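Local coordinates for putative cytoplasmic protein (Enterobacter cloacae, PDB 4HFL) that is a type VI secretion effector of the Tae4 amidase family, probably cleaving amide bonds in the cell-wall peptidoglycan of rival bacteria, at residues A[57-62]-A[93-98]; A[127-132]-A[140-145]. All blocks are in the same frame, centred on the assembly; numbering follows the deposited sequence.

Interaction 1: A[57-62]-A[93-98]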
ATOM      1  N   ASN A  57       5.913   3.787   9.517  1.00 35.20           N
ATOM      2  CA  ASN A  57       4.761   3.668   8.631  1.00 36.18           C
ATOM      3  C   ASN A  57       4.445   2.202   8.302  1.00 34.26           C
ATOM      4  O   ASN A  57       5.241   1.499   7.662  1.00 32.86           O
ATOM      5  CB  ASN A  57       4.971   4.497   7.351  1.00 35.10           C
ATOM      6  CG  ASN A  57       3.667   4.777   6.606  1.00 39.29           C
ATOM      7  OD1 ASN A  57       2.592   4.303   6.997  1.00 43.38           O
ATOM      8  ND2 ASN A  57       3.757   5.560   5.529  1.00 34.63           N
ATOM      9  N   ALA A  58       3.282   1.747   8.760  1.00 34.37           N
ATOM     10  CA  ALA A  58       2.847   0.370   8.548  1.00 36.57           C
ATOM     11  C   ALA A  58       2.449   0.140   7.091  1.00 32.89           C
ATOM     12  O   ALA A  58       2.520  -0.981   6.585  1.00 31.37           O
ATOM     13  CB  ALA A  58       1.686   0.040   9.481  1.00 36.90           C
ATOM     14  N   CYS A  59       2.043   1.213   6.420  1.00 31.65           N
ATOM     15  CA  CYS A  59       1.421   1.119   5.092  1.00 32.37           C
ATOM     16  C   CYS A  59       2.216   0.357   3.997  1.00 27.51           C
ATOM     17  O   CYS A  59       1.691  -0.604   3.395  1.00 30.28           O
ATOM     18  CB  CYS A  59       0.954   2.510   4.629  1.00 35.89           C
ATOM     19  SG  CYS A  59       0.570   2.625   2.890  1.00 30.18           S
ATOM     20  N   PRO A  60       3.475   0.760   3.739  1.00 29.95           N
ATOM     21  CA  PRO A  60       4.247   0.050   2.704  1.00 19.62           C
ATOM     22  C   PRO A  60       4.599  -1.383   3.091  1.00 20.57           C
ATOM     23  O   PRO A  60       4.787  -2.228   2.203  1.00 22.41           O
ATOM     24  CB  PRO A  60       5.524   0.899   2.577  1.00 24.66           C
ATOM     25  CG  PRO A  60       5.631   1.640   3.912  1.00 25.08           C
ATOM     26  CD  PRO A  60       4.219   1.914   4.296  1.00 33.02           C
ATOM     27  N   ILE A  61       4.673  -1.661   4.394  1.00 24.64           N
ATOM     28  CA  ILE A  61       4.986  -3.007   4.874  1.00 27.32           C
ATOM     29  C   ILE A  61       3.778  -3.921   4.683  1.00 21.54           C
ATOM     30  O   ILE A  61       3.909  -5.059   4.211  1.00 29.84           O
ATOM     31  CB  ILE A  61       5.428  -2.989   6.358  1.00 33.44           C
ATOM     32  CG1 ILE A  61       6.446  -1.868   6.596  1.00 31.03           C
ATOM     33  CG2 ILE A  61       6.006  -4.346   6.775  1.00 36.58           C
ATOM     34  CD1 ILE A  61       6.822  -1.654   8.066  1.00 29.06           C
ATOM     35  N   ARG A  62       2.603  -3.414   5.054  1.00 20.21           N
ATOM     36  CA  ARG A  62       1.336  -4.089   4.800  1.00 27.79           C
ATOM     37  C   ARG A  62       1.228  -4.423   3.325  1.00 31.16           C
ATOM     38  O   ARG A  62       1.009  -5.580   2.946  1.00 28.32           O
ATOM     39  CB  ARG A  62       0.165  -3.165   5.136  1.00 31.70           C
ATOM     40  CG  ARG A  62      -0.131  -2.974   6.615  1.00 34.37           C
ATOM     41  CD  ARG A  62      -1.517  -2.350   6.776  1.00 36.13           C
ATOM     42  NE  ARG A  62      -1.713  -1.785   8.107  1.00 41.70           N
ATOM     43  CZ  ARG A  62      -1.820  -0.485   8.362  1.00 45.00           C
ATOM     44  NH1 ARG A  62      -1.758   0.394   7.370  1.00 41.44           N
ATOM     45  NH2 ARG A  62      -1.985  -0.061   9.611  1.00 47.14           N
ATOM     46  N   PHE A  93       9.558  -0.201   3.218  1.00 32.75           N
ATOM     47  CA  PHE A  93       9.164   0.510   4.428  1.00 32.01           C
ATOM     48  C   PHE A  93       9.006   2.024   4.171  1.00 34.39           C
ATOM     49  O   PHE A  93       8.691   2.781   5.095  1.00 31.49           O
ATOM     50  CB  PHE A  93      10.159   0.235   5.563  1.00 33.09           C
ATOM     51  CG  PHE A  93      11.579   0.594   5.223  1.00 37.63           C
ATOM     52  CD1 PHE A  93      12.063   1.874   5.479  1.00 41.46           C
ATOM     53  CD2 PHE A  93      12.427  -0.340   4.645  1.00 36.02           C
ATOM     54  CE1 PHE A  93      13.369   2.219   5.171  1.00 42.39           C
ATOM     55  CE2 PHE A  93      13.736  -0.009   4.340  1.00 42.72           C
ATOM     56  CZ  PHE A  93      14.207   1.282   4.597  1.00 40.20           C
ATOM     57  N   ARG A  94       9.202   2.437   2.912  1.00 34.52           N
ATOM     58  CA  ARG A  94       8.923   3.808   2.464  1.00 33.76           C
ATOM     59  C   ARG A  94       7.740   3.843   1.494  1.00 29.56           C
ATOM     60  O   ARG A  94       7.715   3.125   0.481  1.00 20.99           O
ATOM     61  CB  ARG A  94      10.153   4.424   1.793  1.00 36.03           C
ATOM     62  CG  ARG A  94      11.264   4.775   2.763  1.00 43.82           C
ATOM     63  CD  ARG A  94      12.571   5.033   2.035  1.00 52.14           C
ATOM     64  NE  ARG A  94      13.726   4.804   2.904  1.00 59.90           N
ATOM     65  CZ  ARG A  94      14.994   4.929   2.521  1.00 60.34           C
ATOM     66  NH1 ARG A  94      15.278   5.291   1.279  1.00 58.26           N
ATOM     67  NH2 ARG A  94      15.979   4.695   3.381  1.00 62.39           N
ATOM     68  N   VAL A  95       6.755   4.683   1.789  1.00 30.21           N
ATOM     69  CA  VAL A  95       5.539   4.677   0.980  1.00 27.96           C
ATOM     70  C   VAL A  95       5.780   5.148  -0.463  1.00 28.73           C
ATOM     71  O   VAL A  95       5.120   4.679  -1.398  1.00 25.36           O
ATOM     72  CB  VAL A  95       4.377   5.432   1.674  1.00 37.35           C
ATOM     73  CG1 VAL A  95       4.563   6.947   1.579  1.00 35.51           C
ATOM     74  CG2 VAL A  95       3.047   5.009   1.082  1.00 31.32           C
ATOM     75  N   LYS A  96       6.739   6.054  -0.649  1.00 26.50           N
ATOM     76  CA  LYS A  96       7.079   6.553  -1.988  1.00 25.68           C
ATOM     77  C   LYS A  96       7.592   5.416  -2.877  1.00 27.83           C
ATOM     78  O   LYS A  96       7.348   5.391  -4.094  1.00 30.50           O
ATOM     79  CB  LYS A  96       8.119   7.675  -1.880  1.00 34.82           C
ATOM     80  CG  LYS A  96       9.464   7.354  -2.502  1.00 47.87           C
ATOM     81  CD  LYS A  96      10.617   7.858  -1.636  1.00 57.44           C
ATOM     82  CE  LYS A  96      11.956   7.415  -2.220  1.00 62.82           C
ATOM     83  NZ  LYS A  96      13.090   7.632  -1.282  1.00 65.73           N
ATOM     84  N   ASP A  97       8.281   4.461  -2.255  1.00 26.31           N
ATOM     85  CA  ASP A  97       8.816   3.307  -2.971  1.00 27.49           C
ATOM     86  C   ASP A  97       7.701   2.361  -3.412  1.00 29.63           C
ATOM     87  O   ASP A  97       7.735   1.823  -4.519  1.00 30.78           O
ATOM     88  CB  ASP A  97       9.809   2.544  -2.093  1.00 23.84           C
ATOM     89  CG  ASP A  97      11.092   3.320  -1.831  1.00 33.05           C
ATOM     90  OD1 ASP A  97      11.382   4.290  -2.564  1.00 34.31           O
ATOM     91  OD2 ASP A  97      11.824   2.940  -0.896  1.00 34.24           O
ATOM     92  N   MET A  98       6.720   2.143  -2.542  1.00 27.08           N
ATOM     93  CA  MET A  98       5.593   1.279  -2.891  1.00 23.68           C
ATOM     94  C   MET A  98       4.800   1.934  -4.028  1.00 28.47           C
ATOM     95  O   MET A  98       4.415   1.280  -5.018  1.00 29.73           O
ATOM     96  CB  MET A  98       4.707   1.060  -1.662  1.00 21.73           C
ATOM     97  CG  MET A  98       3.451   0.232  -1.912  1.00 22.82           C
ATOM     98  SD  MET A  98       3.773  -1.363  -2.716  1.00 24.49           S
ATOM     99  CE  MET A  98       4.836  -2.169  -1.503  1.00 19.96           C
TER
HETATM  100  O   HOH W   1       8.006   2.229   7.690  1.00 37.42           O

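Interaction 2: A[127-132]-A[140-145]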
ATOM      1  N   ILE A 127      -6.849  -1.631  -5.941  1.00 19.46           N
ATOM      2  CA  ILE A 127      -5.793  -0.986  -5.172  1.00 16.50           C
ATOM      3  C   ILE A 127      -5.856   0.518  -5.399  1.00 19.40           C
ATOM      4  O   ILE A 127      -5.942   0.968  -6.534  1.00 16.96           O
ATOM      5  CB  ILE A 127      -4.408  -1.468  -5.650  1.00 18.78           C
ATOM      6  CG1 ILE A 127      -4.214  -2.951  -5.329  1.00 26.34           C
ATOM      7  CG2 ILE A 127      -3.280  -0.615  -5.022  1.00 18.68           C
ATOM      8  CD1 ILE A 127      -2.911  -3.506  -5.868  1.00 28.86           C
ATOM      9  N   ILE A 128      -5.771   1.304  -4.327  1.00 12.65           N
ATOM     10  CA  ILE A 128      -5.852   2.756  -4.466  1.00 12.31           C
ATOM     11  C   ILE A 128      -4.723   3.469  -3.697  1.00 19.25           C
ATOM     12  O   ILE A 128      -4.393   3.090  -2.568  1.00 20.65           O
ATOM     13  CB  ILE A 128      -7.273   3.278  -4.073  1.00 19.74           C
ATOM     14  CG1 ILE A 128      -7.495   4.710  -4.565  1.00 21.15           C
ATOM     15  CG2 ILE A 128      -7.516   3.173  -2.559  1.00 16.03           C
ATOM     16  CD1 ILE A 128      -8.958   5.149  -4.444  1.00 20.80           C
ATOM     17  N   ILE A 129      -4.122   4.475  -4.332  1.00 15.57           N
ATOM     18  CA  ILE A 129      -3.083   5.304  -3.719  1.00 16.56           C
ATOM     19  C   ILE A 129      -3.588   6.739  -3.592  1.00 24.87           C
ATOM     20  O   ILE A 129      -3.953   7.363  -4.596  1.00 21.85           O
ATOM     21  CB  ILE A 129      -1.828   5.401  -4.620  1.00 20.22           C
ATOM     22  CG1 ILE A 129      -1.207   4.025  -4.882  1.00 14.63           C
ATOM     23  CG2 ILE A 129      -0.803   6.375  -4.023  1.00 21.25           C
ATOM     24  CD1 ILE A 129      -0.091   4.082  -5.927  1.00 17.76           C
ATOM     25  N   PHE A 130      -3.555   7.277  -2.377  1.00 24.14           N
ATOM     26  CA  PHE A 130      -3.925   8.662  -2.122  1.00 19.96           C
ATOM     27  C   PHE A 130      -2.647   9.430  -1.845  1.00 22.75           C
ATOM     28  O   PHE A 130      -1.933   9.082  -0.930  1.00 26.22           O
ATOM     29  CB  PHE A 130      -4.776   8.743  -0.853  1.00 18.05           C
ATOM     30  CG  PHE A 130      -6.077   7.990  -0.931  1.00 21.25           C
ATOM     31  CD1 PHE A 130      -7.164   8.517  -1.612  1.00 18.00           C
ATOM     32  CD2 PHE A 130      -6.216   6.757  -0.303  1.00 21.55           C
ATOM     33  CE1 PHE A 130      -8.371   7.829  -1.667  1.00 20.46           C
ATOM     34  CE2 PHE A 130      -7.417   6.072  -0.349  1.00 20.66           C
ATOM     35  CZ  PHE A 130      -8.499   6.608  -1.035  1.00 15.45           C
ATOM     36  N   THR A 131      -2.349  10.489  -2.593  1.00 19.53           N
ATOM     37  CA  THR A 131      -1.169  11.287  -2.253  1.00 13.82           C
ATOM     38  C   THR A 131      -1.578  12.700  -1.947  1.00 19.51           C
ATOM     39  O   THR A 131      -2.652  13.134  -2.344  1.00 18.40           O
ATOM     40  CB  THR A 131      -0.137  11.317  -3.372  1.00 19.38           C
ATOM     41  OG1 THR A 131      -0.786  11.734  -4.576  1.00 23.00           O
ATOM     42  CG2 THR A 131       0.479   9.926  -3.569  1.00 20.61           C
ATOM     43  N   GLY A 132      -0.726  13.416  -1.226  1.00 23.18           N
ATOM     44  CA  GLY A 132      -1.026  14.786  -0.872  1.00 23.88           C
ATOM     45  C   GLY A 132       0.098  15.375  -0.051  1.00 22.49           C
ATOM     46  O   GLY A 132       1.277  15.051  -0.255  1.00 21.17           O
ATOM     47  N   GLY A 140       1.726  10.022   1.312  1.00 19.06           N
ATOM     48  CA  GLY A 140       0.719   9.224   0.650  1.00 19.24           C
ATOM     49  C   GLY A 140       0.246   8.060   1.482  1.00 25.48           C
ATOM     50  O   GLY A 140       0.788   7.800   2.567  1.00 23.34           O
ATOM     51  N   HIS A 141      -0.773   7.369   0.980  1.00 21.79           N
ATOM     52  CA  HIS A 141      -1.304   6.187   1.643  1.00 20.88           C
ATOM     53  C   HIS A 141      -1.791   5.205   0.586  1.00 21.79           C
ATOM     54  O   HIS A 141      -2.502   5.574  -0.344  1.00 24.87           O
ATOM     55  CB  HIS A 141      -2.445   6.546   2.601  1.00 22.26           C
ATOM     56  CG  HIS A 141      -3.078   5.352   3.262  1.00 27.67           C
ATOM     57  ND1 HIS A 141      -2.519   4.711   4.350  1.00 29.30           N
ATOM     58  CD2 HIS A 141      -4.221   4.678   2.979  1.00 24.31           C
ATOM     59  CE1 HIS A 141      -3.289   3.699   4.709  1.00 26.68           C
ATOM     60  NE2 HIS A 141      -4.330   3.658   3.895  1.00 24.50           N
ATOM     61  N   VAL A 142      -1.391   3.951   0.719  1.00 14.07           N
ATOM     62  CA  VAL A 142      -1.785   2.944  -0.250  1.00 12.62           C
ATOM     63  C   VAL A 142      -2.688   1.949   0.466  1.00 19.71           C
ATOM     64  O   VAL A 142      -2.372   1.508   1.573  1.00 18.01           O
ATOM     65  CB  VAL A 142      -0.552   2.222  -0.805  1.00 16.97           C
ATOM     66  CG1 VAL A 142      -0.971   1.143  -1.792  1.00 17.48           C
ATOM     67  CG2 VAL A 142       0.399   3.214  -1.457  1.00 21.87           C
ATOM     68  N   THR A 143      -3.817   1.608  -0.146  1.00 14.68           N
ATOM     69  CA  THR A 143      -4.772   0.718   0.534  1.00 23.62           C
ATOM     70  C   THR A 143      -5.628   0.010  -0.506  1.00 22.22           C
ATOM     71  O   THR A 143      -5.348   0.095  -1.715  1.00 15.94           O
ATOM     72  CB  THR A 143      -5.657   1.511   1.563  1.00 20.71           C
ATOM     73  OG1 THR A 143      -6.420   0.601   2.366  1.00 23.16           O
ATOM     74  CG2 THR A 143      -6.608   2.473   0.848  1.00 15.97           C
ATOM     75  N   LEU A 144      -6.659  -0.698  -0.052  1.00 22.89           N
ATOM     76  CA  LEU A 144      -7.601  -1.339  -0.973  1.00 12.58           C
ATOM     77  C   LEU A 144      -8.948  -0.657  -0.831  1.00 18.16           C
ATOM     78  O   LEU A 144      -9.292  -0.199   0.260  1.00 14.84           O
ATOM     79  CB  LEU A 144      -7.772  -2.824  -0.646  1.00 12.00           C
ATOM     80  CG  LEU A 144      -6.492  -3.664  -0.627  1.00 18.19           C
ATOM     81  CD1 LEU A 144      -6.797  -5.090  -0.208  1.00 15.18           C
ATOM     82  CD2 LEU A 144      -5.827  -3.665  -1.990  1.00 13.36           C
ATOM     83  N   TRP A 145      -9.708  -0.624  -1.925  1.00 18.11           N
ATOM     84  CA  TRP A 145     -11.025   0.015  -1.980  1.00 23.55           C
ATOM     85  C   TRP A 145     -12.018  -0.996  -2.548  1.00 22.40           C
ATOM     86  O   TRP A 145     -11.739  -1.612  -3.569  1.00 20.13           O
ATOM     87  CB  TRP A 145     -10.935   1.261  -2.879  1.00 19.16           C
ATOM     88  CG  TRP A 145     -12.247   1.772  -3.409  1.00 18.84           C
ATOM     89  CD1 TRP A 145     -12.768   1.557  -4.656  1.00 18.69           C
ATOM     90  CD2 TRP A 145     -13.194   2.597  -2.714  1.00 17.32           C
ATOM     91  NE1 TRP A 145     -13.981   2.205  -4.779  1.00 19.15           N
ATOM     92  CE2 TRP A 145     -14.263   2.848  -3.604  1.00 22.23           C
ATOM     93  CE3 TRP A 145     -13.234   3.158  -1.434  1.00 18.56           C
ATOM     94  CZ2 TRP A 145     -15.369   3.627  -3.245  1.00 18.49           C
ATOM     95  CZ3 TRP A 145     -14.327   3.930  -1.079  1.00 19.80           C
ATOM     96  CH2 TRP A 145     -15.387   4.146  -1.976  1.00 20.91           C
TER

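Interaction 1: A[57-62]-A[93-98]
Cys59 holds SG anti to its backbone N (chi1 165°), and Val95 does the same with CG2; the two tips meet with Cys59 SG 3.9 Å from Val95 CG2. Asn57 also sends CG anti to its N, which turns OD1 back to its own backbone and ND2 toward Val95. OD1 accepts from the backbone of its own segment, Cys59 N to Asn57 OD1 3.2 Å, the donor standing well above the carbonyl plane, while Asn57 ND2 crosses to Val95, 3.9 Å from CB. Pro60 is the centre of the contact. Its ring lies against the backbone just ahead of helix 95-106, Pro60 CG being 3.4 Å from Phe93 C, and its CB rests near the Arg94 carbonyl. Met98 brings CE to 3.7 Å from Pro60 O, an oxygen that also accepts from Ser64 OG. Ile61 CG1 lies near the Phe93 backbone, and the Phe93 ring is stacked on Phe55. No direct hydrogen bond joins the segments. One water bridges them, donating to Asn57 O (2.9 Å) and to Phe93 O (2.7 Å). The contact near the N-terminal ends of the two helices is therefore mainly apolar, with one water bridging the backbone carbonyls of the preceding loops; the Asn57 capping bond probably steadies the turn that carries Cys59.

Interaction 2: A[127-132]-A[140-145]
Ile128 and Thr143 face each other as a hydrogen-bonded antiparallel pair, their side chains side by side and pointing the same way. In both residues CG2 sits between the backbone N and the carbonyl carbon, and the methyls touch, Ile128 CG2 to Thr143 CG2 3.6 Å. The same Thr143 methyl meets the edge of the Phe130 ring, 3.9 Å from CE2, while Ile128 CG1 lies over one face of that ring, offset toward its rim. Phe130 CD2 in turn approaches the edge of the His141 imidazole, 4.4 Å from His141 CD2. On the opposite face, with Ile127, Ile129, Val142 and Leu144, the side-chain contacts are aliphatic: Ile129 CG1 packs 3.9 Å from Val142 CG2, and the Ile127 and Leu144 side chains cross, with CG1 of the first 3.8 Å from CD2 of the second. Between the two faces the backbones are joined by two reciprocal pairs of bonds. Ile128 N and Thr143 O are 2.9 Å apart, in an almost straight bond (178°), and the return bond runs from Thr143 N to Ile128 O; Phe130 and His141 repeat the scheme, with His141 N 2.8 Å from Phe130 O. Farther out, His141 NE2 and Thr143 OG1 are both hydrogen-bonded to Asp152 OD1, which probably helps to fix the rotation of the imidazole. The segments form a beta hairpin, their axes antiparallel at 171°. Strand 138-145 is an edge strand of the four-stranded sheet, whereas strand 126-133 bonds on its other side to strand 166-174. Ile99 of helix 95-106 packs on Ile129 and Val142, and helix 21-30 meets Leu144 and Thr143.

How the interactions relate
The chain closes interaction 1 before it opens interaction 2, and their centres lie about 11 Å apart. The first joins helices 59-69 and 95-106 near their N-terminal ends; the second is a hairpin at the margin of the four-stranded sheet. They touch where Cys59 SG reaches edge strand 138-145, 3.2 Å from Val142 N and 4.0 Å from His141 ND1. Asp152 also ties the two together, through a salt bridge to Arg62 of interaction 1. A cysteine near a helix start facing a histidine on a strand is the layout of papain-like peptidases, consistent with this family's clan and with an amidase active site at this helix-sheet junction.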